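Local atomic coordinates of microtubule-associated protein 1 light chain 3 (Plasmodium falciparum, PDB entry 4EOY), a protein that probably acts as the ubiquitin-like Atg8 modifier of the malaria parasite's autophagy-related machinery and binds a peptide of its partner Atg3. Residues H22-R25 against S26-N30; G61-K64 against F65-Q69; L102-D105 against L106-M109. The protein carries 3 engineered substitutions. All coordinates share one frame; numbering follows the deposited sequence.

Contact 1: H22-R25 against S26-N30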
loop_
_atom_site.group_PDB
_atom_site.type_symbol
_atom_site.label_atom_id
_atom_site.label_comp_id
_atom_site.label_asym_id
_atom_site.label_seq_id
_atom_site.Cartn_x
_atom_site.Cartn_y
_atom_site.Cartn_z
ATOM N N HIS A 22 0.789 11.489 11.821
ATOM C CA HIS A 22 -0.029 12.334 12.677
ATOM C C HIS A 22 -0.488 13.566 11.952
ATOM O O HIS A 22 -1.665 13.897 11.993
ATOM C CB HIS A 22 0.717 12.735 13.937
ATOM C CG HIS A 22 -0.094 13.608 14.859
ATOM N ND1 HIS A 22 0.063 14.943 14.915
ATOM C CD2 HIS A 22 -1.116 13.292 15.758
ATOM C CE1 HIS A 22 -0.802 15.460 15.814
ATOM N NE2 HIS A 22 -1.524 14.448 16.330
ATOM N N LYS A 23 0.431 14.258 11.286
ATOM C CA LYS A 23 0.073 15.498 10.609
ATOM C C LYS A 23 -0.689 15.269 9.308
ATOM O O LYS A 23 -1.519 16.090 8.927
ATOM C CB LYS A 23 1.284 16.426 10.412
ATOM C CG LYS A 23 2.396 15.945 9.492
ATOM C CD LYS A 23 3.551 16.944 9.527
ATOM C CE LYS A 23 4.761 16.498 8.715
ATOM N NZ LYS A 23 5.562 15.438 9.393
ATOM N N ILE A 24 -0.439 14.155 8.635
ATOM C CA ILE A 24 -1.223 13.821 7.446
ATOM C C ILE A 24 -2.672 13.446 7.833
ATOM O O ILE A 24 -3.625 13.763 7.107
ATOM C CB ILE A 24 -0.553 12.704 6.613
ATOM C CG1 ILE A 24 -0.943 12.830 5.139
ATOM C CG2 ILE A 24 -0.908 11.328 7.158
ATOM C CD1 ILE A 24 -0.350 14.044 4.460
ATOM N N ARG A 25 -2.829 12.783 8.980
ATOM C CA ARG A 25 -4.157 12.440 9.516
ATOM C C ARG A 25 -4.921 13.649 10.059
ATOM O O ARG A 25 -6.140 13.672 10.006
ATOM C CB ARG A 25 -4.049 11.410 10.638
ATOM C CG ARG A 25 -3.797 9.983 10.171
ATOM C CD ARG A 25 -5.037 9.342 9.563
ATOM N NE ARG A 25 -6.131 9.170 10.526
ATOM C CZ ARG A 25 -7.337 8.685 10.224
ATOM N NH1 ARG A 25 -7.623 8.314 8.980
ATOM N NH2 ARG A 25 -8.268 8.571 11.167
ATOM N N SER A 26 -4.213 14.629 10.614
ATOM C CA SER A 26 -4.860 15.863 11.051
ATOM C C SER A 26 -5.265 16.697 9.824
ATOM O O SER A 26 -6.344 17.295 9.809
ATOM C CB SER A 26 -3.943 16.657 11.991
ATOM O OG SER A 26 -2.776 17.095 11.325
ATOM N N LYS A 27 -4.403 16.720 8.800
ATOM C CA LYS A 27 -4.658 17.477 7.567
ATOM C C LYS A 27 -5.748 16.850 6.697
ATOM O O LYS A 27 -6.535 17.584 6.089
ATOM C CB LYS A 27 -3.383 17.605 6.733
ATOM C CG LYS A 27 -2.393 18.643 7.239
ATOM C CD LYS A 27 -1.026 18.485 6.580
ATOM C CE LYS A 27 -1.083 18.613 5.061
ATOM N NZ LYS A 27 -1.759 19.861 4.609
ATOM N N TYR A 28 -5.773 15.512 6.620
ATOM C CA TYR A 28 -6.720 14.789 5.756
ATOM C C TYR A 28 -7.412 13.639 6.487
ATOM O O TYR A 28 -7.141 12.468 6.208
ATOM C CB TYR A 28 -5.999 14.243 4.523
ATOM C CG TYR A 28 -5.158 15.272 3.816
ATOM C CD1 TYR A 28 -5.751 16.328 3.142
ATOM C CD2 TYR A 28 -3.771 15.192 3.826
ATOM C CE1 TYR A 28 -4.987 17.277 2.496
ATOM C CE2 TYR A 28 -2.994 16.134 3.177
ATOM C CZ TYR A 28 -3.604 17.178 2.516
ATOM O OH TYR A 28 -2.824 18.114 1.876
ATOM N N PRO A 29 -8.330 13.970 7.411
ATOM C CA PRO A 29 -8.940 12.966 8.287
ATOM C C PRO A 29 -9.805 11.911 7.578
ATOM O O PRO A 29 -10.114 10.877 8.179
ATOM C CB PRO A 29 -9.792 13.803 9.249
ATOM C CG PRO A 29 -10.062 15.067 8.511
ATOM C CD PRO A 29 -8.849 15.322 7.672
ATOM N N ASN A 30 -10.181 12.165 6.324
ATOM C CA ASN A 30 -10.976 11.210 5.546
ATOM C C ASN A 30 -10.145 10.269 4.660
ATOM O O ASN A 30 -10.710 9.532 3.850
ATOM C CB ASN A 30 -11.989 11.958 4.672
ATOM C CG ASN A 30 -12.959 12.782 5.484
ATOM O OD1 ASN A 30 -13.208 12.508 6.662
ATOM N ND2 ASN A 30 -13.524 13.795 4.854
HETATM O O HOH W 1 -9.666 7.957 7.654
#

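Contact 2: G61-K64 against F65-Q69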
loop_
_atom_site.group_PDB
_atom_site.type_symbol
_atom_site.label_atom_id
_atom_site.label_comp_id
_atom_site.label_asym_id
_atom_site.label_seq_id
_atom_site.Cartn_x
_atom_site.Cartn_y
_atom_site.Cartn_z
ATOM N N GLY A 61 -11.670 -4.508 -1.880
ATOM C CA GLY A 61 -11.669 -5.091 -3.220
ATOM C C GLY A 61 -11.315 -4.099 -4.320
ATOM O O GLY A 61 -10.652 -4.447 -5.289
ATOM N N GLU A 62 -11.761 -2.860 -4.167
ATOM C CA GLU A 62 -11.457 -1.817 -5.139
ATOM C C GLU A 62 -9.987 -1.423 -5.046
ATOM O O GLU A 62 -9.308 -1.301 -6.063
ATOM C CB GLU A 62 -12.358 -0.596 -4.918
ATOM C CG GLU A 62 -13.837 -0.866 -5.142
ATOM C CD GLU A 62 -14.746 0.264 -4.662
ATOM O OE1 GLU A 62 -14.348 1.026 -3.751
ATOM O OE2 GLU A 62 -15.880 0.378 -5.186
ATOM N N PHE A 63 -9.495 -1.230 -3.826
ATOM C CA PHE A 63 -8.094 -0.850 -3.632
ATOM C C PHE A 63 -7.129 -1.946 -4.098
ATOM O O PHE A 63 -6.056 -1.643 -4.685
ATOM C CB PHE A 63 -7.808 -0.507 -2.183
ATOM C CG PHE A 63 -6.384 -0.111 -1.939
ATOM C CD1 PHE A 63 -5.859 1.019 -2.548
ATOM C CD2 PHE A 63 -5.552 -0.892 -1.139
ATOM C CE1 PHE A 63 -4.545 1.392 -2.336
ATOM C CE2 PHE A 63 -4.240 -0.527 -0.930
ATOM C CZ PHE A 63 -3.736 0.616 -1.517
ATOM N N LYS A 64 -7.520 -3.198 -3.839
ATOM C CA LYS A 64 -6.812 -4.369 -4.358
ATOM C C LYS A 64 -6.720 -4.367 -5.892
ATOM O O LYS A 64 -5.682 -4.706 -6.445
ATOM C CB LYS A 64 -7.474 -5.677 -3.884
ATOM C CG LYS A 64 -7.222 -6.007 -2.414
ATOM C CD LYS A 64 -7.405 -7.491 -2.080
ATOM C CE LYS A 64 -8.861 -7.918 -2.076
ATOM N NZ LYS A 64 -9.033 -9.261 -1.446
ATOM N N PHE A 65 -7.801 -3.996 -6.572
ATOM C CA PHE A 65 -7.776 -3.877 -8.036
ATOM C C PHE A 65 -6.788 -2.809 -8.468
ATOM O O PHE A 65 -5.939 -3.040 -9.306
ATOM C CB PHE A 65 -9.163 -3.563 -8.569
ATOM C CG PHE A 65 -9.201 -3.282 -10.045
ATOM C CD1 PHE A 65 -8.990 -1.991 -10.529
ATOM C CD2 PHE A 65 -9.450 -4.300 -10.956
ATOM C CE1 PHE A 65 -9.019 -1.732 -11.889
ATOM C CE2 PHE A 65 -9.488 -4.038 -12.315
ATOM C CZ PHE A 65 -9.269 -2.756 -12.777
ATOM N N ILE A 66 -6.882 -1.638 -7.867
ATOM C CA ILE A 66 -5.948 -0.547 -8.147
ATOM C C ILE A 66 -4.499 -0.963 -7.883
ATOM O O ILE A 66 -3.587 -0.637 -8.646
ATOM C CB ILE A 66 -6.291 0.689 -7.285
ATOM C CG1 ILE A 66 -7.658 1.266 -7.701
ATOM C CG2 ILE A 66 -5.189 1.727 -7.370
ATOM C CD1 ILE A 66 -8.182 2.329 -6.757
ATOM N N LEU A 67 -4.275 -1.685 -6.792
ATOM C CA LEU A 67 -2.907 -2.053 -6.411
ATOM C C LEU A 67 -2.306 -3.088 -7.372
ATOM O O LEU A 67 -1.114 -3.049 -7.658
ATOM C CB LEU A 67 -2.885 -2.565 -4.971
ATOM C CG LEU A 67 -1.579 -2.425 -4.201
ATOM C CD1 LEU A 67 -1.044 -1.011 -4.260
ATOM C CD2 LEU A 67 -1.792 -2.830 -2.752
ATOM N N HIS A 68 -3.145 -3.994 -7.877
ATOM C CA HIS A 68 -2.752 -4.962 -8.895
ATOM C C HIS A 68 -2.176 -4.276 -10.102
ATOM O O HIS A 68 -1.132 -4.685 -10.614
ATOM C CB HIS A 68 -3.963 -5.781 -9.332
ATOM C CG HIS A 68 -3.616 -7.079 -10.028
ATOM N ND1 HIS A 68 -2.868 -7.127 -11.152
ATOM C CD2 HIS A 68 -3.979 -8.401 -9.740
ATOM C CE1 HIS A 68 -2.737 -8.414 -11.552
ATOM N NE2 HIS A 68 -3.414 -9.192 -10.687
ATOM N N GLN A 69 -2.861 -3.242 -10.574
ATOM C CA GLN A 69 -2.439 -2.513 -11.771
ATOM C C GLN A 69 -1.142 -1.778 -11.508
ATOM O O GLN A 69 -0.188 -1.890 -12.285
ATOM C CB GLN A 69 -3.505 -1.499 -12.209
ATOM C CG GLN A 69 -4.880 -2.090 -12.448
ATOM C CD GLN A 69 -4.838 -3.253 -13.405
ATOM O OE1 GLN A 69 -4.321 -3.126 -14.506
ATOM N NE2 GLN A 69 -5.379 -4.401 -12.992
#

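Contact 3: L102-D105 against L106-M109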
loop_
_atom_site.group_PDB
_atom_site.type_symbol
_atom_site.label_atom_id
_atom_site.label_comp_id
_atom_site.label_asym_id
_atom_site.label_seq_id
_atom_site.Cartn_x
_atom_site.Cartn_y
_atom_site.Cartn_z
ATOM N N LEU A 102 -14.419 -1.975 4.260
ATOM C CA LEU A 102 -13.903 -0.638 3.953
ATOM C C LEU A 102 -12.425 -0.569 4.291
ATOM O O LEU A 102 -11.942 -1.278 5.168
ATOM C CB LEU A 102 -14.636 0.433 4.772
ATOM C CG LEU A 102 -16.134 0.626 4.597
ATOM C CD1 LEU A 102 -16.578 1.729 5.542
ATOM C CD2 LEU A 102 -16.526 0.962 3.167
ATOM N N MET A 103 -11.698 0.308 3.607
ATOM C CA MET A 103 -10.278 0.512 3.901
ATOM C C MET A 103 -10.069 1.131 5.274
ATOM O O MET A 103 -8.995 1.001 5.860
ATOM C CB MET A 103 -9.599 1.391 2.827
ATOM C CG MET A 103 -9.212 0.655 1.540
ATOM S SD MET A 103 -8.002 -0.673 1.789
ATOM C CE MET A 103 -6.615 0.164 2.537
ATOM N N GLN A 104 -11.086 1.806 5.806
ATOM C CA GLN A 104 -11.007 2.294 7.171
ATOM C C GLN A 104 -10.932 1.126 8.157
ATOM O O GLN A 104 -10.230 1.215 9.160
ATOM C CB GLN A 104 -12.207 3.174 7.506
ATOM C CG GLN A 104 -12.176 3.773 8.911
ATOM C CD GLN A 104 -11.054 4.782 9.104
ATOM O OE1 GLN A 104 -10.566 5.388 8.133
ATOM N NE2 GLN A 104 -10.647 4.986 10.358
ATOM N N ASP A 105 -11.673 0.053 7.877
ATOM C CA ASP A 105 -11.741 -1.086 8.772
ATOM C C ASP A 105 -10.358 -1.715 8.906
ATOM O O ASP A 105 -9.856 -1.907 10.017
ATOM C CB ASP A 105 -12.780 -2.083 8.277
ATOM C CG ASP A 105 -14.187 -1.586 8.485
ATOM O OD1 ASP A 105 -14.462 -1.032 9.595
ATOM O OD2 ASP A 105 -15.018 -1.752 7.556
ATOM N N LEU A 106 -9.720 -1.961 7.769
ATOM C CA LEU A 106 -8.350 -2.433 7.753
ATOM C C LEU A 106 -7.475 -1.531 8.597
ATOM O O LEU A 106 -6.649 -2.020 9.378
ATOM C CB LEU A 106 -7.805 -2.503 6.319
ATOM C CG LEU A 106 -7.848 -3.881 5.675
ATOM C CD1 LEU A 106 -9.267 -4.396 5.623
ATOM C CD2 LEU A 106 -7.202 -3.873 4.286
ATOM N N TYR A 107 -7.647 -0.217 8.435
ATOM C CA TYR A 107 -6.844 0.745 9.172
ATOM C C TYR A 107 -7.091 0.598 10.664
ATOM O O TYR A 107 -6.153 0.469 11.425
ATOM C CB TYR A 107 -7.153 2.171 8.735
ATOM C CG TYR A 107 -6.237 3.200 9.333
ATOM C CD1 TYR A 107 -4.950 3.343 8.875
ATOM C CD2 TYR A 107 -6.663 4.040 10.344
ATOM C CE1 TYR A 107 -4.092 4.276 9.415
ATOM C CE2 TYR A 107 -5.815 4.994 10.893
ATOM C CZ TYR A 107 -4.524 5.105 10.417
ATOM O OH TYR A 107 -3.646 6.042 10.935
ATOM N N GLU A 108 -8.350 0.630 11.086
ATOM C CA GLU A 108 -8.672 0.493 12.511
ATOM C C GLU A 108 -8.183 -0.858 13.087
ATOM O O GLU A 108 -7.674 -0.900 14.184
ATOM C CB GLU A 108 -10.169 0.730 12.758
ATOM C CG GLU A 108 -10.590 2.182 12.508
ATOM C CD GLU A 108 -12.098 2.436 12.600
ATOM O OE1 GLU A 108 -12.868 1.550 13.041
ATOM O OE2 GLU A 108 -12.520 3.549 12.226
ATOM N N MET A 109 -8.271 -1.936 12.312
ATOM C CA MET A 109 -7.892 -3.268 12.791
ATOM C C MET A 109 -6.383 -3.548 12.801
ATOM O O MET A 109 -5.875 -4.132 13.756
ATOM C CB MET A 109 -8.587 -4.346 11.960
ATOM C CG MET A 109 -10.022 -4.599 12.364
ATOM S SD MET A 109 -10.736 -5.951 11.428
ATOM C CE MET A 109 -10.848 -5.219 9.793
HETATM O O HOH W 2 -14.844 2.109 10.976
#

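Contact 1: H22-R25 against S26-N30
Ile-24 meets the ring of Tyr-28, four residues on and just past the helix end, at its CD2-CE2 edge. Ile-24 CG1 and CD1 both lie close to the ring plane, with CD1 3.6 Å from Tyr-28 CE2. The ring is also covered from within its own segment: Lys-27 CB lies over one face, offset toward the rim, and the Lys-27 chain bends twice to bring NZ into a weak hydrogen bond with Tyr-28 OH (3.4 Å). Both Ile-24 and Tyr-28 lean on Leu-53 of strand 51-55.

On another side of the turn, Ser-26 folds its hydroxyl back onto the helix. With OG between its backbone N and carbonyl carbon (chi1 65°), OG donates to Lys-23 O at 2.9 Å. The same oxygen accepts from Lys-27 N at 3.0 Å, and both donors arrive from one face of the carbonyl plane, so two bonds grip it.

Helical angles are lost at Tyr-28, whose N still reaches Ile-24 O (2.8 Å). Pro-29 has no N-H to continue the series; instead its CA makes a C-H...O contact of 3.4 Å with Arg-25 O. The Arg-25 chain curls past the turn, and a water accepts from NH1 and donates to Pro-29 O, while NH1 also binds Arg-31 O. This is a helix C-terminus with proline just after the first non-helical residue, closing helix 14-27, which precedes the first strand of the ubiquitin-like fold and whose Ile-24 packs on an aromatic side chain of the bound peptide.

Contact 2: G61-K64 against F65-Q69
Phe-63 and Leu-67, four residues apart and so on one face of the helix, both turn CG anti to the backbone N (chi1 -180° and -154°), and their ends meet. This is an i to i+4 pair on helix 60-72, which packs on the sheet of the ubiquitin-like fold. Leu-67 CD2 approaches the far end of the phenyl ring, 3.8 Å from Phe-63 CE2, with Leu-67 CD1 more loosely beside Phe-63 CZ at 4.2 Å. Both residues are buried: Phe-63 reaches Val-54 of strand 51-55, and Leu-67 reaches Phe-52 of that strand and Leu-90 of strand 89-92, so the apolar pair lies between helix and sheet.

Backbone i to i+4 hydrogen bonds run alongside this pair. Ile-66 N meets Glu-62 O nearly straight (3.0 Å, N-H...O angle 171°), and Leu-67 N reaches Phe-63 O at 2.8 Å. At the start of the segment, Phe-65 N binds Gly-61 O at 3.2 Å, coming from above the carbonyl plane. The side chain of Ile-66 runs beside the Glu-62 carbonyl, its CG1 being 3.5 Å from that oxygen.

The helix has two further faces of different character. Glu-62 packs on an aromatic side chain of the bound peptide and Ile-66 on the peptide backbone, while Glu-62 OE1 accepts from Leu-59 N. Lys-64 instead carries its amino group to Thr-99 OG1 and Pro-97 O, where two acceptors fix its end. Further along, Phe-65 swings away from the core, and Gln-69 NE2 sits 4.1 Å above one face of its ring, displaced toward the rim.

Contact 3: L102-D105 against L106-M109
The amide of Gln-104 and the carboxylate of Glu-108 are the flat groups that meet here, with their planes 74° apart. Gln-104 NE2 gives its hydrogen bond within the amide plane and reaches Glu-108 OE2 at 3.0 Å, on the anti side of the carboxylate and 19° out of its plane. The bend of the glutamine chain at chi2 (67°) curls the amide over the following turn, where NE2 also comes obliquely to the ring of Tyr-107, 4.1 Å from CD2. That ring is packed by Ile-32, Pro-33 and Leu-117, and its OH bonds Gly-115 O.

Next to this, Met-103 SD touches Leu-106 CD2 (4.1 Å) on the buried side, and the methyl CE of Met-109 rests 3.5 Å from Asp-105 O. At the helix start, Asp-105 OD2 accepts a weak hydrogen bond from the backbone N of Leu-102, the N-cap residue.

Asp-105 OD1 and Glu-108 OE1 lie 4.6 Å apart, bridged by one water that donates weakly to both. Such like charges would tend to raise the proton affinity of both acids; the hydrogen bond from the Gln-104 amide should partly offset this for Glu-108, and the nearby helix start for Asp-105.

From the N terminus, the three contacts follow one another in series; none encloses or crosses another, and each closes just a turn or so of helix. Contact 1 ends helix 14-27 ahead of strand 31-38, contact 2 lies on helix 60-72 after strand 51-55, and contact 3 opens helix 103-110 before strand 117-122. Contact 3 is the bridge between the others: Tyr-107 OH packs on Arg-25 CD at 3.8 Å, and Met-103 SD on Phe-63 CD2, also at 3.8 Å. Contacts 1 and 2 do not touch, their nearest atoms being about 12 Å apart, yet both reach the bound peptide, which thus links the two helices.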